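Local coordinates for phenylalanine--tRNA ligase beta subunit (Bacteroides fragilis, PDB 3IG2), which forms, with the alpha subunit, the tetrameric enzyme that attaches L-phenylalanine to tRNA(Phe) at the expense of ATP, the present chain being its beta core domain, at residues B[12-22]-B[143-151]. Sequence-based numbering, arbitrary orientation.
Sequences LVAEQLVGCGF and YVENIFKRL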
ATOM      1  N   LEU B  12       7.651  -9.778  15.683  1.00 12.14           N
ATOM      2  CA  LEU B  12       7.675  -8.426  15.134  1.00 12.23           C
ATOM      3  C   LEU B  12       8.266  -8.442  13.715  1.00 12.84           C
ATOM      4  O   LEU B  12       7.722  -7.822  12.796  1.00 12.10           O
ATOM      5  CB  LEU B  12       8.480  -7.511  16.051  1.00 12.28           C
ATOM      6  CG  LEU B  12       7.826  -6.458  16.977  1.00 14.32           C
ATOM      7  CD1 LEU B  12       6.293  -6.574  17.181  1.00 13.75           C
ATOM      8  CD2 LEU B  12       8.572  -6.364  18.324  1.00 13.90           C
ATOM      9  N   VAL B  13       9.364  -9.178  13.537  1.00 12.23           N
ATOM     10  CA  VAL B  13      10.008  -9.288  12.214  1.00 12.62           C
ATOM     11  C   VAL B  13       9.140 -10.018  11.195  1.00 13.01           C
ATOM     12  O   VAL B  13       9.076  -9.606  10.032  1.00 13.43           O
ATOM     13  CB  VAL B  13      11.424  -9.899  12.315  1.00 12.31           C
ATOM     14  CG1 VAL B  13      11.978 -10.252  10.941  1.00 12.33           C
ATOM     15  CG2 VAL B  13      12.372  -8.891  13.003  1.00 11.84           C
ATOM     16  N   ALA B  14       8.441 -11.060  11.654  1.00 13.43           N
ATOM     17  CA  ALA B  14       7.500 -11.803  10.823  1.00 14.00           C
ATOM     18  C   ALA B  14       6.362 -10.911  10.350  1.00 14.63           C
ATOM     19  O   ALA B  14       6.008 -10.935   9.160  1.00 14.66           O
ATOM     20  CB  ALA B  14       6.951 -13.010  11.568  1.00 13.47           C
ATOM     21  N   GLU B  15       5.787 -10.134  11.269  1.00 14.29           N
ATOM     22  CA  GLU B  15       4.699  -9.213  10.937  1.00 14.80           C
ATOM     23  C   GLU B  15       5.160  -8.171   9.923  1.00 15.14           C
ATOM     24  O   GLU B  15       4.421  -7.834   8.986  1.00 14.87           O
ATOM     25  CB  GLU B  15       4.147  -8.539  12.198  1.00 14.64           C
ATOM     26  CG  GLU B  15       3.580  -9.531  13.232  1.00 16.26           C
ATOM     27  CD  GLU B  15       2.928  -8.847  14.440  1.00 18.09           C
ATOM     28  OE1 GLU B  15       3.253  -7.668  14.707  1.00 19.33           O
ATOM     29  OE2 GLU B  15       2.079  -9.478  15.119  1.00 17.92           O
ATOM     30  N   GLN B  16       6.385  -7.670  10.104  1.00 15.13           N
ATOM     31  CA  GLN B  16       6.945  -6.686   9.192  1.00 15.24           C
ATOM     32  C   GLN B  16       7.161  -7.266   7.799  1.00 14.78           C
ATOM     33  O   GLN B  16       6.795  -6.641   6.799  1.00 14.66           O
ATOM     34  CB  GLN B  16       8.260  -6.150   9.723  1.00 15.77           C
ATOM     35  CG  GLN B  16       8.951  -5.205   8.770  1.00 18.27           C
ATOM     36  CD  GLN B  16      10.254  -4.704   9.339  1.00 22.43           C
ATOM     37  OE1 GLN B  16      11.330  -5.133   8.922  1.00 25.46           O
ATOM     38  NE2 GLN B  16      10.167  -3.833  10.328  1.00 21.16           N
ATOM     39  N   LEU B  17       7.728  -8.467   7.733  1.00 14.29           N
ATOM     40  CA  LEU B  17       7.957  -9.127   6.453  1.00 13.59           C
ATOM     41  C   LEU B  17       6.643  -9.459   5.737  1.00 13.72           C
ATOM     42  O   LEU B  17       6.532  -9.236   4.524  1.00 13.60           O
ATOM     43  CB  LEU B  17       8.833 -10.383   6.627  1.00 13.09           C
ATOM     44  CG  LEU B  17      10.287 -10.103   7.010  1.00 13.57           C
ATOM     45  CD1 LEU B  17      11.047 -11.366   7.408  1.00 13.39           C
ATOM     46  CD2 LEU B  17      11.003  -9.379   5.860  1.00 13.19           C
ATOM     47  N   VAL B  18       5.654  -9.967   6.479  1.00 12.73           N
ATOM     48  CA  VAL B  18       4.337 -10.279   5.903  1.00 13.42           C
ATOM     49  C   VAL B  18       3.736  -8.975   5.373  1.00 13.71           C
ATOM     50  O   VAL B  18       3.210  -8.935   4.273  1.00 13.80           O
ATOM     51  CB  VAL B  18       3.388 -10.991   6.930  1.00 13.59           C
ATOM     52  CG1 VAL B  18       1.944 -11.106   6.387  1.00 12.77           C
ATOM     53  CG2 VAL B  18       3.927 -12.387   7.278  1.00 13.06           C
ATOM     54  N   GLY B  19       3.877  -7.895   6.142  1.00 14.44           N
ATOM     55  CA  GLY B  19       3.416  -6.571   5.711  1.00 15.17           C
ATOM     56  C   GLY B  19       4.028  -6.155   4.369  1.00 15.98           C
ATOM     57  O   GLY B  19       3.405  -5.424   3.604  1.00 16.47           O
ATOM     58  N   CYS B  20       5.243  -6.623   4.086  1.00 16.29           N
ATOM     59  CA  CYS B  20       5.961  -6.269   2.862  1.00 16.59           C
ATOM     60  C   CYS B  20       5.727  -7.273   1.742  1.00 15.99           C
ATOM     61  O   CYS B  20       6.428  -7.253   0.719  1.00 16.01           O
ATOM     62  CB  CYS B  20       7.464  -6.126   3.143  1.00 16.40           C
ATOM     63  SG  CYS B  20       7.843  -4.706   4.140  1.00 22.42           S
ATOM     64  N   GLY B  21       4.746  -8.152   1.925  1.00 15.37           N
ATOM     65  CA  GLY B  21       4.401  -9.121   0.881  1.00 14.82           C
ATOM     66  C   GLY B  21       5.180 -10.436   0.937  1.00 14.74           C
ATOM     67  O   GLY B  21       5.132 -11.209  -0.023  1.00 15.28           O
ATOM     68  N   PHE B  22       5.893 -10.707   2.035  1.00 13.26           N
ATOM     69  CA  PHE B  22       6.537 -12.022   2.196  1.00 12.53           C
ATOM     70  C   PHE B  22       5.520 -13.022   2.701  1.00 12.41           C
ATOM     71  O   PHE B  22       4.581 -12.645   3.408  1.00 11.85           O
ATOM     72  CB  PHE B  22       7.684 -11.982   3.217  1.00 12.55           C
ATOM     73  CG  PHE B  22       8.960 -11.403   2.699  1.00 12.51           C
ATOM     74  CD1 PHE B  22      10.044 -12.221   2.453  1.00 12.08           C
ATOM     75  CD2 PHE B  22       9.086 -10.026   2.475  1.00 13.52           C
ATOM     76  CE1 PHE B  22      11.250 -11.693   1.983  1.00 13.54           C
ATOM     77  CE2 PHE B  22      10.303  -9.474   2.006  1.00 13.96           C
ATOM     78  CZ  PHE B  22      11.376 -10.301   1.771  1.00 15.21           C
ATOM     79  N   TYR B 143      15.466  -4.634   3.005  1.00  2.00           N
ATOM     80  CA  TYR B 143      14.725  -5.538   3.892  1.00  2.00           C
ATOM     81  C   TYR B 143      15.599  -5.897   5.102  1.00  2.00           C
ATOM     82  O   TYR B 143      15.134  -5.939   6.242  1.00  2.00           O
ATOM     83  CB  TYR B 143      14.237  -6.805   3.150  1.00  2.00           C
ATOM     84  CG  TYR B 143      13.257  -6.572   2.000  1.00  2.00           C
ATOM     85  CD1 TYR B 143      11.961  -6.098   2.240  1.00  2.00           C
ATOM     86  CD2 TYR B 143      13.624  -6.853   0.676  1.00  2.00           C
ATOM     87  CE1 TYR B 143      11.067  -5.891   1.178  1.00  2.00           C
ATOM     88  CE2 TYR B 143      12.741  -6.648  -0.385  1.00  2.00           C
ATOM     89  CZ  TYR B 143      11.468  -6.177  -0.126  1.00  2.00           C
ATOM     90  OH  TYR B 143      10.612  -5.992  -1.189  1.00  2.00           O
ATOM     91  N   VAL B 144      16.880  -6.135   4.862  1.00  2.00           N
ATOM     92  CA  VAL B 144      17.825  -6.464   5.935  1.00  2.25           C
ATOM     93  C   VAL B 144      17.987  -5.265   6.876  1.00  3.85           C
ATOM     94  O   VAL B 144      17.974  -5.426   8.084  1.00  3.73           O
ATOM     95  CB  VAL B 144      19.189  -7.012   5.392  1.00  2.05           C
ATOM     96  CG1 VAL B 144      20.131  -7.283   6.643  1.00  2.00           C
ATOM     97  CG2 VAL B 144      19.038  -8.257   4.513  1.00  2.32           C
ATOM     98  N   GLU B 145      18.085  -4.060   6.316  1.00  7.13           N
ATOM     99  CA  GLU B 145      18.299  -2.844   7.124  1.00 10.03           C
ATOM    100  C   GLU B 145      17.112  -2.627   8.067  1.00 11.78           C
ATOM    101  O   GLU B 145      17.277  -2.291   9.241  1.00 12.04           O
ATOM    102  CB  GLU B 145      18.489  -1.617   6.244  1.00 10.56           C
ATOM    103  CG  GLU B 145      18.234  -0.315   7.026  1.00 12.96           C
ATOM    104  CD  GLU B 145      18.868   0.899   6.432  1.00 15.06           C
ATOM    105  OE1 GLU B 145      19.241   0.894   5.255  1.00 13.97           O
ATOM    106  OE2 GLU B 145      18.988   1.901   7.167  1.00 21.41           O
ATOM    107  N   ASN B 146      15.909  -2.865   7.548  1.00 13.17           N
ATOM    108  CA  ASN B 146      14.689  -2.628   8.315  1.00 13.56           C
ATOM    109  C   ASN B 146      14.469  -3.682   9.386  1.00 14.16           C
ATOM    110  O   ASN B 146      13.905  -3.392  10.458  1.00 13.77           O
ATOM    111  CB  ASN B 146      13.498  -2.470   7.378  1.00 13.55           C
ATOM    112  CG  ASN B 146      13.510  -1.126   6.682  1.00 15.01           C
ATOM    113  OD1 ASN B 146      13.941  -0.123   7.273  1.00 16.92           O
ATOM    114  ND2 ASN B 146      13.056  -1.089   5.427  1.00 13.12           N
ATOM    115  N   ILE B 147      14.954  -4.890   9.115  1.00 13.22           N
ATOM    116  CA  ILE B 147      15.016  -5.919  10.147  1.00 13.73           C
ATOM    117  C   ILE B 147      15.971  -5.477  11.243  1.00 14.42           C
ATOM    118  O   ILE B 147      15.612  -5.524  12.432  1.00 15.27           O
ATOM    119  CB  ILE B 147      15.421  -7.302   9.600  1.00 12.85           C
ATOM    120  CG1 ILE B 147      14.281  -7.880   8.769  1.00 12.50           C
ATOM    121  CG2 ILE B 147      15.669  -8.261  10.742  1.00 12.15           C
ATOM    122  CD1 ILE B 147      14.690  -9.037   7.906  1.00  9.21           C
ATOM    123  N   PHE B 148      17.169  -5.036  10.868  1.00 14.36           N
ATOM    124  CA  PHE B 148      18.110  -4.546  11.877  1.00 14.90           C
ATOM    125  C   PHE B 148      17.506  -3.430  12.740  1.00 14.55           C
ATOM    126  O   PHE B 148      17.644  -3.456  13.960  1.00 15.27           O
ATOM    127  CB  PHE B 148      19.428  -4.086  11.262  1.00 14.33           C
ATOM    128  CG  PHE B 148      20.258  -5.197  10.689  1.00 15.62           C
ATOM    129  CD1 PHE B 148      20.026  -6.533  11.034  1.00 14.37           C
ATOM    130  CD2 PHE B 148      21.306  -4.908   9.838  1.00 14.00           C
ATOM    131  CE1 PHE B 148      20.810  -7.535  10.537  1.00 15.78           C
ATOM    132  CE2 PHE B 148      22.091  -5.921   9.326  1.00 16.53           C
ATOM    133  CZ  PHE B 148      21.843  -7.244   9.685  1.00 15.89           C
ATOM    134  N   LYS B 149      16.853  -2.458  12.112  1.00 13.97           N
ATOM    135  CA  LYS B 149      16.209  -1.362  12.833  1.00 13.15           C
ATOM    136  C   LYS B 149      15.162  -1.873  13.807  1.00 13.43           C
ATOM    137  O   LYS B 149      15.050  -1.369  14.935  1.00 12.44           O
ATOM    138  CB  LYS B 149      15.560  -0.385  11.856  1.00 13.72           C
ATOM    139  CG  LYS B 149      16.563   0.444  11.116  1.00 13.00           C
ATOM    140  CD  LYS B 149      15.893   1.388  10.126  1.00 14.24           C
ATOM    141  CE  LYS B 149      16.854   2.491   9.724  1.00 14.32           C
ATOM    142  NZ  LYS B 149      16.299   3.381   8.655  1.00 16.63           N
ATOM    143  N   ARG B 150      14.402  -2.879  13.356  1.00 13.12           N
ATOM    144  CA  ARG B 150      13.351  -3.482  14.151  1.00 13.69           C
ATOM    145  C   ARG B 150      13.959  -4.128  15.391  1.00 13.94           C
ATOM    146  O   ARG B 150      13.349  -4.124  16.459  1.00 14.06           O
ATOM    147  CB  ARG B 150      12.571  -4.499  13.312  1.00 13.83           C
ATOM    148  CG  ARG B 150      11.269  -5.010  13.929  1.00 15.26           C
ATOM    149  CD  ARG B 150      10.756  -4.056  14.979  1.00 16.13           C
ATOM    150  NE  ARG B 150       9.362  -3.736  14.778  1.00 18.39           N
ATOM    151  CZ  ARG B 150       8.621  -3.056  15.646  1.00 17.88           C
ATOM    152  NH1 ARG B 150       9.162  -2.610  16.773  1.00 18.78           N
ATOM    153  NH2 ARG B 150       7.345  -2.820  15.381  1.00 18.56           N
ATOM    154  N   LEU B 151      15.181  -4.640  15.257  1.00 13.70           N
ATOM    155  CA  LEU B 151      15.860  -5.268  16.396  1.00 13.43           C
ATOM    156  C   LEU B 151      16.584  -4.229  17.241  1.00 13.34           C
ATOM    157  O   LEU B 151      17.225  -4.570  18.212  1.00 13.32           O
ATOM    158  CB  LEU B 151      16.821  -6.376  15.938  1.00 13.37           C
ATOM    159  CG  LEU B 151      16.253  -7.479  15.001  1.00 15.56           C
ATOM    160  CD1 LEU B 151      17.318  -8.454  14.473  1.00 16.38           C
ATOM    161  CD2 LEU B 151      15.144  -8.271  15.679  1.00 14.86           C
TER
HETATM  162  O   HOH W   1      12.053  -5.677   6.439  1.00 12.91           O
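Arg150 reaches across from helix 134-150 and lays one face of its guanidinium on Leu12, whose CG sits 3.7 Å from Arg150 CZ, over the middle of the flat group. The arginine chain is bent at its second and third torsions, which folds the guanidinium back over Leu12 at the exposed border, where a long side chain can offer methylenes to its neighbours and keep its charge near solvent. Its CB and CG run past the amide of Gln16 in the opposite direction, with Gln16 NE2 3.9 Å from Arg150 CB.

Gln16, extended with CG anti to the backbone N (chi1 175°), carries its amide to the facing helix without bonding to it directly. A water bridges the gap, donating to Gln16 OE1 at 2.6 Å and to Tyr143 O at 3.1 Å, which suits a polar residue at a partly exposed seam.

At the other end, Tyr143 offers a flat ring face and Phe22 sets a C-H edge against it, a T-shaped stack with planes 83° apart. Phe22 CE2 lies over that face toward the rim, 3.8 Å from Tyr143 CE1. Phe22 is delivered there by a Schellman motif, in which Gly21 takes the positive phi that ends helix 6-19.

Beneath this seam, branched Val13 meets Ile147 and Leu151, its CG1 lying 4.0 Å from Ile147 CG1. Leu115 and Leu117 of strand 109-121 continue this apolar layer. The two helices, roughly antiparallel (147° between the segments 12-19 and 143-150, whose axes come within 10.3 Å), thus pack side by side against the mixed sheet, an alpha/beta layering consistent with the class II synthetase-like core of the PheRS beta subunit.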